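Local coordinates for protein transcriptional regulator, LacI family (Burkholderia phymatum, PDB 2RGY) that probably regulates transcription as a LacI-family DNA-binding protein, its periplasmic-binding-protein-like core being expected to sense a small effector such as a sugar, at residues Leu78-Asp84 with Arg98-Ala102; Pro104-Phe108 with Asn250-Trp254; Cys68-Ile74 with His90-Leu96; Leu8-Gly12 with Leu255-Tyr260. One frame throughout, in Å; residues are numbered along the deposited sequence.

Interaction 1 of 4, residues Leu78-Asp84 with Arg98-Ala102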
loop_
_atom_site.group_PDB
_atom_site.type_symbol
_atom_site.label_atom_id
_atom_site.label_comp_id
_atom_site.label_asym_id
_atom_site.label_seq_id
_atom_site.Cartn_x
_atom_site.Cartn_y
_atom_site.Cartn_z
ATOM N N LEU A 78 -0.952 10.080 18.737
ATOM C CA LEU A 78 -1.095 9.939 20.178
ATOM C C LEU A 78 -0.096 10.860 20.866
ATOM O O LEU A 78 0.971 11.143 20.329
ATOM C CB LEU A 78 -0.824 8.498 20.614
ATOM C CG LEU A 78 -1.762 7.378 20.152
ATOM C CD1 LEU A 78 -1.175 6.054 20.599
ATOM C CD2 LEU A 78 -3.162 7.562 20.754
ATOM N N HIS A 79 -0.449 11.335 22.050
ATOM C CA HIS A 79 0.451 12.197 22.805
ATOM C C HIS A 79 1.139 11.316 23.823
ATOM O O HIS A 79 0.597 10.282 24.205
ATOM C CB HIS A 79 -0.331 13.303 23.507
ATOM C CG HIS A 79 -0.792 14.381 22.582
ATOM N ND1 HIS A 79 -0.991 14.164 21.235
ATOM C CD2 HIS A 79 -1.138 15.669 22.812
ATOM C CE1 HIS A 79 -1.443 15.271 20.675
ATOM N NE2 HIS A 79 -1.542 16.199 21.611
ATOM N N ASP A 80 2.321 11.719 24.272
ATOM C CA ASP A 80 3.049 10.903 25.235
ATOM C C ASP A 80 2.169 10.455 26.402
ATOM O O ASP A 80 2.236 9.304 26.820
ATOM C CB ASP A 80 4.285 11.660 25.750
ATOM C CG ASP A 80 5.369 11.824 24.682
ATOM O OD1 ASP A 80 5.128 11.470 23.508
ATOM O OD2 ASP A 80 6.472 12.315 25.010
ATOM N N GLU A 81 1.333 11.354 26.913
ATOM C CA GLU A 81 0.464 11.023 28.041
ATOM C C GLU A 81 -0.494 9.872 27.707
ATOM O O GLU A 81 -0.914 9.120 28.596
ATOM C CB GLU A 81 -0.324 12.272 28.498
ATOM C CG GLU A 81 -1.614 12.557 27.733
ATOM C CD GLU A 81 -2.212 13.941 28.026
ATOM O OE1 GLU A 81 -1.995 14.490 29.139
ATOM O OE2 GLU A 81 -2.915 14.476 27.138
ATOM N N ASP A 82 -0.832 9.731 26.425
ATOM C CA ASP A 82 -1.720 8.661 25.994
ATOM C C ASP A 82 -1.000 7.324 26.105
ATOM O O ASP A 82 -1.591 6.332 26.524
ATOM C CB ASP A 82 -2.189 8.887 24.550
ATOM C CG ASP A 82 -2.950 10.184 24.391
ATOM O OD1 ASP A 82 -3.638 10.569 25.362
ATOM O OD2 ASP A 82 -2.869 10.811 23.311
ATOM N N LEU A 83 0.278 7.301 25.736
ATOM C CA LEU A 83 1.058 6.070 25.824
ATOM C C LEU A 83 1.058 5.531 27.264
ATOM O O LEU A 83 0.926 4.325 27.479
ATOM C CB LEU A 83 2.491 6.327 25.345
ATOM C CG LEU A 83 2.811 6.330 23.840
ATOM C CD1 LEU A 83 1.717 6.974 23.024
ATOM C CD2 LEU A 83 4.130 7.063 23.643
ATOM N N ASP A 84 1.191 6.429 28.243
ATOM C CA ASP A 84 1.203 6.050 29.662
ATOM C C ASP A 84 -0.135 5.500 30.150
ATOM O O ASP A 84 -0.184 4.561 30.950
ATOM C CB ASP A 84 1.596 7.254 30.525
ATOM C CG ASP A 84 3.013 7.708 30.268
ATOM O OD1 ASP A 84 3.931 6.872 30.391
ATOM O OD2 ASP A 84 3.212 8.897 29.944
ATOM N N ARG A 98 8.409 5.559 18.194
ATOM C CA ARG A 98 8.359 6.648 19.174
ATOM C C ARG A 98 8.833 6.137 20.522
ATOM O O ARG A 98 8.730 4.949 20.817
ATOM C CB ARG A 98 6.962 7.273 19.294
ATOM C CG ARG A 98 5.868 6.394 19.821
ATOM C CD ARG A 98 4.557 7.152 19.700
ATOM N NE ARG A 98 4.537 8.347 20.535
ATOM C CZ ARG A 98 3.681 9.352 20.388
ATOM N NH1 ARG A 98 2.773 9.319 19.425
ATOM N NH2 ARG A 98 3.720 10.384 21.227
ATOM N N ALA A 99 9.363 7.042 21.333
ATOM C CA ALA A 99 9.900 6.683 22.641
ATOM C C ALA A 99 8.849 6.450 23.722
ATOM O O ALA A 99 7.697 6.871 23.594
ATOM C CB ALA A 99 10.891 7.766 23.099
ATOM N N PHE A 100 9.264 5.764 24.785
ATOM C CA PHE A 100 8.395 5.480 25.917
ATOM C C PHE A 100 9.261 5.507 27.183
ATOM O O PHE A 100 9.650 4.463 27.731
ATOM C CB PHE A 100 7.720 4.120 25.744
ATOM C CG PHE A 100 6.647 3.857 26.750
ATOM C CD1 PHE A 100 5.574 4.740 26.885
ATOM C CD2 PHE A 100 6.723 2.752 27.596
ATOM C CE1 PHE A 100 4.587 4.526 27.853
ATOM C CE2 PHE A 100 5.741 2.523 28.571
ATOM C CZ PHE A 100 4.676 3.408 28.702
ATOM N N ASP A 101 9.562 6.721 27.633
ATOM C CA ASP A 101 10.411 6.941 28.797
ATOM C C ASP A 101 10.087 6.143 30.053
ATOM O O ASP A 101 10.995 5.669 30.730
ATOM C CB ASP A 101 10.450 8.430 29.142
ATOM C CG ASP A 101 10.952 9.278 27.994
ATOM O OD1 ASP A 101 11.842 8.797 27.248
ATOM O OD2 ASP A 101 10.468 10.425 27.846
ATOM N N ALA A 102 8.809 5.988 30.379
ATOM C CA ALA A 102 8.459 5.231 31.576
ATOM C C ALA A 102 8.971 3.786 31.526
ATOM O O ALA A 102 9.250 3.178 32.571
ATOM C CB ALA A 102 6.956 5.249 31.786
#

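Interaction 2 of 4, residues Pro104-Phe108 with Asn250-Trp254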
loop_
_atom_site.group_PDB
_atom_site.type_symbol
_atom_site.label_atom_id
_atom_site.label_comp_id
_atom_site.label_asym_id
_atom_site.label_seq_id
_atom_site.Cartn_x
_atom_site.Cartn_y
_atom_site.Cartn_z
ATOM N N PRO A 104 11.479 2.280 28.667
ATOM C CA PRO A 104 12.296 2.290 27.449
ATOM C C PRO A 104 12.319 1.057 26.550
ATOM O O PRO A 104 12.135 1.184 25.339
ATOM C CB PRO A 104 13.679 2.653 27.970
ATOM C CG PRO A 104 13.338 3.607 29.095
ATOM C CD PRO A 104 12.206 2.902 29.790
ATOM N N ASP A 105 12.540 -0.139 27.081
ATOM C CA ASP A 105 12.586 -1.243 26.137
ATOM C C ASP A 105 11.247 -1.645 25.533
ATOM O O ASP A 105 11.179 -2.604 24.777
ATOM C CB ASP A 105 13.325 -2.461 26.703
ATOM C CG ASP A 105 12.863 -2.841 28.057
ATOM O OD1 ASP A 105 11.630 -2.859 28.257
ATOM O OD2 ASP A 105 13.729 -3.140 28.917
ATOM N N ALA A 106 10.193 -0.894 25.842
ATOM C CA ALA A 106 8.876 -1.150 25.261
ATOM C C ALA A 106 8.799 -0.279 24.002
ATOM O O ALA A 106 7.786 -0.252 23.299
ATOM C CB ALA A 106 7.776 -0.755 26.236
ATOM N N SER A 107 9.892 0.433 23.736
ATOM C CA SER A 107 9.999 1.324 22.588
ATOM C C SER A 107 11.074 0.868 21.598
ATOM O O SER A 107 12.222 0.618 21.974
ATOM C CB SER A 107 10.321 2.748 23.054
ATOM O OG SER A 107 10.645 3.575 21.948
ATOM N N PHE A 108 10.674 0.751 20.336
ATOM C CA PHE A 108 11.572 0.349 19.261
ATOM C C PHE A 108 11.512 1.453 18.219
ATOM O O PHE A 108 10.516 1.609 17.511
ATOM C CB PHE A 108 11.129 -0.994 18.697
ATOM C CG PHE A 108 11.482 -2.147 19.591
ATOM C CD1 PHE A 108 12.631 -2.911 19.343
ATOM C CD2 PHE A 108 10.705 -2.437 20.723
ATOM C CE1 PHE A 108 13.009 -3.943 20.212
ATOM C CE2 PHE A 108 11.070 -3.464 21.604
ATOM C CZ PHE A 108 12.224 -4.223 21.348
ATOM N N ASN A 250 11.804 -7.253 15.701
ATOM C CA ASN A 250 12.314 -7.272 17.061
ATOM C C ASN A 250 11.312 -6.745 18.097
ATOM O O ASN A 250 11.251 -7.248 19.224
ATOM C CB ASN A 250 13.636 -6.500 17.116
ATOM C CG ASN A 250 14.800 -7.314 16.565
ATOM O OD1 ASN A 250 15.370 -8.149 17.272
ATOM N ND2 ASN A 250 15.139 -7.096 15.296
ATOM N N ALA A 251 10.518 -5.750 17.720
ATOM C CA ALA A 251 9.521 -5.208 18.630
ATOM C C ALA A 251 8.484 -6.293 18.913
ATOM O O ALA A 251 8.085 -6.501 20.052
ATOM C CB ALA A 251 8.840 -3.987 18.003
ATOM N N VAL A 252 8.065 -7.002 17.870
ATOM C CA VAL A 252 7.076 -8.056 18.026
ATOM C C VAL A 252 7.648 -9.275 18.752
ATOM O O VAL A 252 6.947 -9.913 19.528
ATOM C CB VAL A 252 6.488 -8.467 16.663
ATOM C CG1 VAL A 252 5.520 -9.618 16.838
ATOM C CG2 VAL A 252 5.762 -7.276 16.041
ATOM N N ARG A 253 8.915 -9.599 18.507
ATOM C CA ARG A 253 9.543 -10.729 19.191
ATOM C C ARG A 253 9.650 -10.439 20.688
ATOM O O ARG A 253 9.394 -11.313 21.518
ATOM C CB ARG A 253 10.926 -11.009 18.609
ATOM C CG ARG A 253 10.862 -11.714 17.266
ATOM C CD ARG A 253 12.243 -11.976 16.694
ATOM N NE ARG A 253 12.159 -12.795 15.489
ATOM C CZ ARG A 253 13.197 -13.120 14.727
ATOM N NH1 ARG A 253 14.411 -12.690 15.038
ATOM N NH2 ARG A 253 13.018 -13.884 13.662
ATOM N N TRP A 254 10.016 -9.207 21.026
ATOM C CA TRP A 254 10.136 -8.791 22.417
ATOM C C TRP A 254 8.793 -9.003 23.107
ATOM O O TRP A 254 8.731 -9.541 24.212
ATOM C CB TRP A 254 10.516 -7.313 22.502
ATOM C CG TRP A 254 10.668 -6.812 23.905
ATOM C CD1 TRP A 254 11.747 -6.992 24.724
ATOM C CD2 TRP A 254 9.707 -6.064 24.664
ATOM N NE1 TRP A 254 11.517 -6.399 25.948
ATOM C CE2 TRP A 254 10.268 -5.824 25.937
ATOM C CE3 TRP A 254 8.419 -5.571 24.395
ATOM C CZ2 TRP A 254 9.587 -5.114 26.944
ATOM C CZ3 TRP A 254 7.739 -4.862 25.397
ATOM C CH2 TRP A 254 8.328 -4.643 26.652
#

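Interaction 3 of 4, residues Cys68-Ile74 with His90-Leu96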
loop_
_atom_site.group_PDB
_atom_site.type_symbol
_atom_site.label_atom_id
_atom_site.label_comp_id
_atom_site.label_asym_id
_atom_site.label_seq_id
_atom_site.Cartn_x
_atom_site.Cartn_y
_atom_site.Cartn_z
ATOM N N CYS A 68 -6.609 -8.911 24.119
ATOM C CA CYS A 68 -5.519 -9.427 23.300
ATOM C C CYS A 68 -4.415 -9.717 24.316
ATOM O O CYS A 68 -4.308 -9.009 25.317
ATOM C CB CYS A 68 -5.061 -8.363 22.307
ATOM S SG CYS A 68 -6.276 -7.955 21.034
ATOM N N ASP A 69 -3.609 -10.751 24.088
ATOM C CA ASP A 69 -2.543 -11.070 25.034
ATOM C C ASP A 69 -1.517 -9.940 25.103
ATOM O O ASP A 69 -0.922 -9.683 26.147
ATOM C CB ASP A 69 -1.853 -12.377 24.645
ATOM C CG ASP A 69 -2.804 -13.557 24.654
ATOM O OD1 ASP A 69 -3.586 -13.674 25.622
ATOM O OD2 ASP A 69 -2.762 -14.364 23.704
ATOM N N GLY A 70 -1.316 -9.277 23.973
ATOM C CA GLY A 70 -0.378 -8.171 23.902
ATOM C C GLY A 70 -0.860 -7.213 22.833
ATOM O O GLY A 70 -1.652 -7.597 21.973
ATOM N N VAL A 71 -0.398 -5.971 22.874
ATOM C CA VAL A 71 -0.818 -5.006 21.874
ATOM C C VAL A 71 0.363 -4.245 21.282
ATOM O O VAL A 71 1.202 -3.708 22.016
ATOM C CB VAL A 71 -1.812 -3.990 22.470
ATOM C CG1 VAL A 71 -2.268 -3.025 21.386
ATOM C CG2 VAL A 71 -2.996 -4.716 23.076
ATOM N N VAL A 72 0.433 -4.229 19.952
ATOM C CA VAL A 72 1.487 -3.520 19.238
ATOM C C VAL A 72 0.878 -2.204 18.774
ATOM O O VAL A 72 -0.181 -2.182 18.145
ATOM C CB VAL A 72 1.981 -4.307 18.006
ATOM C CG1 VAL A 72 3.063 -3.518 17.297
ATOM C CG2 VAL A 72 2.514 -5.675 18.433
ATOM N N VAL A 73 1.548 -1.102 19.067
ATOM C CA VAL A 73 0.999 0.188 18.701
ATOM C C VAL A 73 1.947 1.148 18.014
ATOM O O VAL A 73 3.071 1.344 18.460
ATOM C CB VAL A 73 0.425 0.897 19.957
ATOM C CG1 VAL A 73 -0.081 2.277 19.601
ATOM C CG2 VAL A 73 -0.677 0.058 20.561
ATOM N N ILE A 74 1.488 1.726 16.907
ATOM C CA ILE A 74 2.261 2.733 16.193
ATOM C C ILE A 74 1.306 3.850 15.807
ATOM O O ILE A 74 0.283 3.616 15.170
ATOM C CB ILE A 74 2.959 2.195 14.917
ATOM C CG1 ILE A 74 3.704 3.342 14.220
ATOM C CG2 ILE A 74 1.962 1.581 13.972
ATOM C CD1 ILE A 74 4.573 2.897 13.052
ATOM N N HIS A 90 -3.076 -1.844 29.972
ATOM C CA HIS A 90 -2.591 -3.123 29.470
ATOM C C HIS A 90 -1.068 -3.073 29.461
ATOM O O HIS A 90 -0.461 -2.566 28.516
ATOM C CB HIS A 90 -3.139 -3.333 28.051
ATOM C CG HIS A 90 -2.996 -4.735 27.548
ATOM N ND1 HIS A 90 -1.783 -5.270 27.167
ATOM C CD2 HIS A 90 -3.909 -5.717 27.384
ATOM C CE1 HIS A 90 -1.958 -6.523 26.789
ATOM N NE2 HIS A 90 -3.239 -6.819 26.911
ATOM N N PRO A 91 -0.426 -3.599 30.515
ATOM C CA PRO A 91 1.039 -3.587 30.598
ATOM C C PRO A 91 1.814 -4.317 29.491
ATOM O O PRO A 91 2.989 -4.032 29.281
ATOM C CB PRO A 91 1.311 -4.179 31.985
ATOM C CG PRO A 91 0.092 -3.772 32.772
ATOM C CD PRO A 91 -1.012 -4.076 31.778
ATOM N N LYS A 92 1.182 -5.247 28.782
ATOM C CA LYS A 92 1.880 -5.963 27.717
ATOM C C LYS A 92 1.653 -5.309 26.357
ATOM O O LYS A 92 0.861 -5.780 25.543
ATOM C CB LYS A 92 1.453 -7.431 27.700
ATOM C CG LYS A 92 2.042 -8.204 28.865
ATOM C CD LYS A 92 1.697 -9.685 28.832
ATOM C CE LYS A 92 2.312 -10.390 30.047
ATOM N NZ LYS A 92 2.001 -11.866 30.131
HETATM N N MSE A 93 2.374 -4.211 26.145
HETATM C CA MSE A 93 2.307 -3.401 24.933
HETATM C C MSE A 93 3.705 -3.064 24.450
HETATM O O MSE A 93 4.646 -3.021 25.235
HETATM C CB MSE A 93 1.626 -2.060 25.210
HETATM C CG MSE A 93 0.117 -2.067 25.335
HETATM SE SE MSE A 93 -0.462 -0.355 25.583
HETATM C CE MSE A 93 -0.465 0.259 24.034
ATOM N N VAL A 94 3.827 -2.799 23.156
ATOM C CA VAL A 94 5.096 -2.386 22.585
ATOM C C VAL A 94 4.775 -1.209 21.656
ATOM O O VAL A 94 3.743 -1.205 20.973
ATOM C CB VAL A 94 5.801 -3.540 21.815
ATOM C CG1 VAL A 94 5.010 -3.934 20.580
ATOM C CG2 VAL A 94 7.213 -3.113 21.434
ATOM N N PHE A 95 5.648 -0.207 21.650
ATOM C CA PHE A 95 5.456 0.989 20.841
ATOM C C PHE A 95 6.510 1.111 19.746
ATOM O O PHE A 95 7.701 1.039 20.019
ATOM C CB PHE A 95 5.520 2.221 21.738
ATOM C CG PHE A 95 4.511 2.211 22.838
ATOM C CD1 PHE A 95 3.149 2.318 22.550
ATOM C CD2 PHE A 95 4.913 2.067 24.162
ATOM C CE1 PHE A 95 2.193 2.282 23.569
ATOM C CE2 PHE A 95 3.972 2.026 25.195
ATOM C CZ PHE A 95 2.603 2.134 24.896
ATOM N N LEU A 96 6.067 1.311 18.510
ATOM C CA LEU A 96 6.984 1.444 17.387
ATOM C C LEU A 96 7.120 2.909 16.959
ATOM O O LEU A 96 6.182 3.697 17.088
ATOM C CB LEU A 96 6.478 0.636 16.191
ATOM C CG LEU A 96 5.755 -0.684 16.465
ATOM C CD1 LEU A 96 5.177 -1.228 15.159
ATOM C CD2 LEU A 96 6.705 -1.669 17.100
#

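Interaction 4 of 4, residues Leu8-Gly12 with Leu255-Tyr260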
loop_
_atom_site.group_PDB
_atom_site.type_symbol
_atom_site.label_atom_id
_atom_site.label_comp_id
_atom_site.label_asym_id
_atom_site.label_seq_id
_atom_site.Cartn_x
_atom_site.Cartn_y
_atom_site.Cartn_z
ATOM N N LEU A 8 -5.570 -15.978 25.096
ATOM C CA LEU A 8 -6.451 -15.896 23.890
ATOM C C LEU A 8 -5.705 -16.318 22.630
ATOM O O LEU A 8 -6.315 -16.745 21.654
ATOM C CB LEU A 8 -6.979 -14.465 23.723
ATOM C CG LEU A 8 -7.849 -14.107 22.515
ATOM C CD1 LEU A 8 -9.136 -14.936 22.501
ATOM C CD2 LEU A 8 -8.188 -12.618 22.596
ATOM N N GLY A 9 -4.383 -16.196 22.654
ATOM C CA GLY A 9 -3.584 -16.567 21.498
ATOM C C GLY A 9 -3.609 -15.525 20.390
ATOM O O GLY A 9 -3.328 -15.837 19.231
ATOM N N ILE A 10 -3.955 -14.290 20.747
ATOM C CA ILE A 10 -4.019 -13.193 19.782
ATOM C C ILE A 10 -3.319 -11.948 20.304
ATOM O O ILE A 10 -3.450 -11.586 21.475
ATOM C CB ILE A 10 -5.474 -12.748 19.475
ATOM C CG1 ILE A 10 -6.395 -13.953 19.310
ATOM C CG2 ILE A 10 -5.499 -11.907 18.218
ATOM C CD1 ILE A 10 -5.931 -14.953 18.306
ATOM N N ILE A 11 -2.577 -11.292 19.426
ATOM C CA ILE A 11 -1.915 -10.056 19.782
ATOM C C ILE A 11 -2.617 -8.993 18.954
ATOM O O ILE A 11 -2.942 -9.224 17.794
ATOM C CB ILE A 11 -0.400 -10.113 19.464
ATOM C CG1 ILE A 11 0.317 -10.885 20.576
ATOM C CG2 ILE A 11 0.175 -8.704 19.334
ATOM C CD1 ILE A 11 1.830 -10.920 20.444
ATOM N N GLY A 12 -2.900 -7.847 19.556
ATOM C CA GLY A 12 -3.573 -6.795 18.818
ATOM C C GLY A 12 -2.575 -5.859 18.171
ATOM O O GLY A 12 -1.479 -5.687 18.689
ATOM N N LEU A 255 7.721 -8.592 22.433
ATOM C CA LEU A 255 6.373 -8.729 22.971
ATOM C C LEU A 255 5.986 -10.200 23.113
ATOM O O LEU A 255 5.394 -10.603 24.110
ATOM C CB LEU A 255 5.381 -8.002 22.056
ATOM C CG LEU A 255 3.923 -7.937 22.511
ATOM C CD1 LEU A 255 3.850 -7.218 23.854
ATOM C CD2 LEU A 255 3.080 -7.222 21.459
ATOM N N ILE A 256 6.333 -11.002 22.118
ATOM C CA ILE A 256 6.013 -12.420 22.157
ATOM C C ILE A 256 6.731 -13.100 23.333
ATOM O O ILE A 256 6.162 -13.974 23.986
ATOM C CB ILE A 256 6.350 -13.090 20.788
ATOM C CG1 ILE A 256 5.359 -12.576 19.726
ATOM C CG2 ILE A 256 6.271 -14.605 20.895
ATOM C CD1 ILE A 256 5.572 -13.129 18.324
ATOM N N ASN A 257 7.959 -12.674 23.628
ATOM C CA ASN A 257 8.710 -13.225 24.760
ATOM C C ASN A 257 7.901 -13.034 26.051
ATOM O O ASN A 257 7.681 -13.972 26.819
ATOM C CB ASN A 257 10.057 -12.505 24.922
ATOM C CG ASN A 257 11.113 -12.980 23.938
ATOM O OD1 ASN A 257 12.235 -12.468 23.929
ATOM N ND2 ASN A 257 10.767 -13.958 23.113
ATOM N N GLN A 258 7.463 -11.801 26.277
ATOM C CA GLN A 258 6.702 -11.450 27.469
ATOM C C GLN A 258 5.355 -12.170 27.542
ATOM O O GLN A 258 4.918 -12.567 28.625
ATOM C CB GLN A 258 6.442 -9.941 27.505
ATOM C CG GLN A 258 7.523 -9.069 26.886
ATOM C CD GLN A 258 8.826 -9.088 27.662
ATOM O OE1 GLN A 258 8.858 -8.760 28.848
ATOM N NE2 GLN A 258 9.917 -9.456 26.986
ATOM N N CYS A 259 4.706 -12.333 26.391
ATOM C CA CYS A 259 3.388 -12.958 26.312
ATOM C C CYS A 259 3.326 -14.473 26.268
ATOM O O CYS A 259 2.527 -15.083 26.985
ATOM C CB CYS A 259 2.633 -12.463 25.079
ATOM S SG CYS A 259 2.044 -10.780 25.125
ATOM N N TYR A 260 4.159 -15.076 25.423
ATOM C CA TYR A 260 4.114 -16.516 25.252
ATOM C C TYR A 260 5.306 -17.365 25.672
ATOM O O TYR A 260 5.343 -18.557 25.368
ATOM C CB TYR A 260 3.757 -16.819 23.799
ATOM C CG TYR A 260 2.546 -16.048 23.308
ATOM C CD1 TYR A 260 1.304 -16.210 23.912
ATOM C CD2 TYR A 260 2.637 -15.177 22.223
ATOM C CE1 TYR A 260 0.180 -15.530 23.449
ATOM C CE2 TYR A 260 1.518 -14.493 21.752
ATOM C CZ TYR A 260 0.291 -14.675 22.369
ATOM O OH TYR A 260 -0.833 -14.026 21.900
#

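Interaction 1 of 4, residues Leu78-Asp84 with Arg98-Ala102
A buried arginine that binds acceptors at the start of a helix illustrates how one side chain can tie a loop to a helix. Among the polar interactions, Arg98 dominates: its NH1 donates to Leu78 O at 2.7 Å, while its NH2 makes a weak second bond to the same Leu78 O at 3.0 Å and a salt bridge to Asp80 OD1 at 2.9 Å. Both acceptors lie near the guanidinium plane, and NH1 has a further acceptor in Ser75 O. On the helix side, His79 occupies the N-cap position, and its backbone N donates to Asp82 OD2 at 2.8 Å, the side-chain-to-backbone half of a capping box; Asp82 also pairs with Arg53. The packing centres on Leu83, whose CD1 lies over one face of the Arg98 guanidinium and whose CB makes an apolar contact with Phe100 CE1 at 3.7 Å. Farther along, Asp84 OD1 approaches Phe100 CE1 at 3.5 Å and Ala102 CB at 3.7 Å, at the exposed edge of the contact. Phe100 also packs against Phe95 and His87. The arrangement belongs to a Rossmann-like alpha/beta subdomain, in which the loop leaving strand 93-96 folds back against the N-terminal part of the preceding crossover helix.

Interaction 2 of 4, residues Pro104-Phe108 with Asn250-Trp254
This is a buried, mainly apolar contact between an edge strand with its lead-in turn and helix 244-260, which packs on one face of the parallel sheet. Aromatic rings do most of the work. Phe108 lays a face of its ring over the helix backbone: Ala251 CA stands 3.6 Å from the ring centroid, only 8° off the normal, a CH-pi contact, and Ala251 CB comes within 3.6 Å of Phe108 CG. The small side chain of Ala251 is consistent with so close an approach. One turn on, Trp254 CB touches Phe108 CZ at 3.7 Å, and the two rings meet obliquely. The pairing joins parts of the chain 142 residues apart, as expected of the periplasmic-binding-protein-like fold, whose chain returns to its first subdomain after building most of the second. Trp254, with chi1 in the t well, reaches across to the 3-10 turn 104-106. There Ala106 CA makes an off-centre CH-pi contact with the six-membered ring, 4.2 Å from its centroid, and Ala106 CB lies 3.9 Å from Trp254 CH2. Asp105 OD1 approaches Trp254 CZ2 at 3.3 Å, while Asp105 O lies over a face of the indole. Arg268 joins the same cluster, bonding to Asp105 O and making a cation-pi contact with Trp254.

Interaction 3 of 4, residues Cys68-Ile74 with His90-Leu96
Four backbone hydrogen bonds knit these neighbouring strands in a parallel ladder. Val73 N donates to Val94 O at 2.9 Å; Val71 N to Lys92 O, Val94 N to Val71 O and Leu96 N to Val73 O each span 3.0 Å. Residues Val71 and Val73 thus use both their N and O atoms toward the second strand, whereas Val72 turns its backbone to Gly12 and Phe14 of strand 10-14. A side chain extends the ladder: His90 NE2 donates to Cys68 O at 2.9 Å, and Val71 CG2 sits over the imidazole face, 4.2 Å from its centroid. CA-H...O contacts supplement these bonds, among them Met93 CA to Val71 O at 3.1 Å. Outward from the backbone, one face of the sheet carries Val71, Val73, the selenomethionine Met93 and Phe95. Here Val73 CG2 meets Met93 CE at 3.5 Å and Val73 CB meets Phe95 CD1 at 4.0 Å, beneath helix 80-89. On the other face Val72 CG2 touches Val94 CG1 at 3.7 Å and Val72 CG1 touches Leu96 CD1 at 3.8 Å, with helix 244-260 packed against them. The strands, joined through helix 80-89, form a beta-alpha-beta unit. Its chemistry is that of an interior layer: much of the backbone polarity is spent on strand-to-strand bonds, and valines, with Met93, Phe95 and Leu96, give apolar surfaces on which helices pack.

Interaction 4 of 4, residues Leu8-Gly12 with Leu255-Tyr260
Leu8, the first modelled residue, lies just ahead of the strand and does not meet the helix, but its O is bonded to Arg66 of the second subunit. Gly9 follows with a positive phi of 78°, a conformation that glycine adopts readily, and its C lies 3.5 Å from Tyr260 OH. Ile10 brings its backbone N to 3.3 Å from Tyr260 OH, but the angle is poor for a bond; the phenol is instead hydrogen-bonded to Asp69, whose carboxylate also receives Gly9 N. The Ile10 CA-to-CB bond points away from the helix, whereas that of Ile11 points toward it. Ile11 accordingly makes the apolar contacts: CG2 meets Leu255 CD2 at 3.9 Å, while CD1 meets Ile256 CG1 at 4.0 Å and Tyr260 CE2 at 3.8 Å. Two consecutive helix residues and Tyr260, a turn after Ile256, thus converge on Ile11. The axes of strand 10-12 and helix 255-260 approach to 10.8 Å, their N-to-C directions 135° apart, a spacing that suits a helix resting on a sheet in an alpha/beta sandwich. In the sheet, strand 10-14 lies between strands 40-44 and 70-73, Val72 of the latter touching both Ile11 and Leu255, and helix 21-36 adds Leu34 beside Ile11.

Overall arrangement
All four contacts belong to one subdomain, built on the five-stranded parallel sheet. Interaction 3 is central, about 9 Å centre to centre from both interaction 2 and interaction 4, and 12 Å from interaction 1. Helix 80-89, used by interaction 1, is the crossover between the two strands of interaction 3; interactions 2 and 4, 13 Å apart, share helix 244-260 on the opposite face of the sheet. Interactions 1 and 4, at 21 Å, do not touch. In sequence, interactions 1 and 3 alternate, interaction 2 follows them, and interaction 4 encloses everything. The general principle is that local beta-alpha-beta pairing builds the sheet, while a helix from far along the chain, added after most of the second subdomain, helps to cover it.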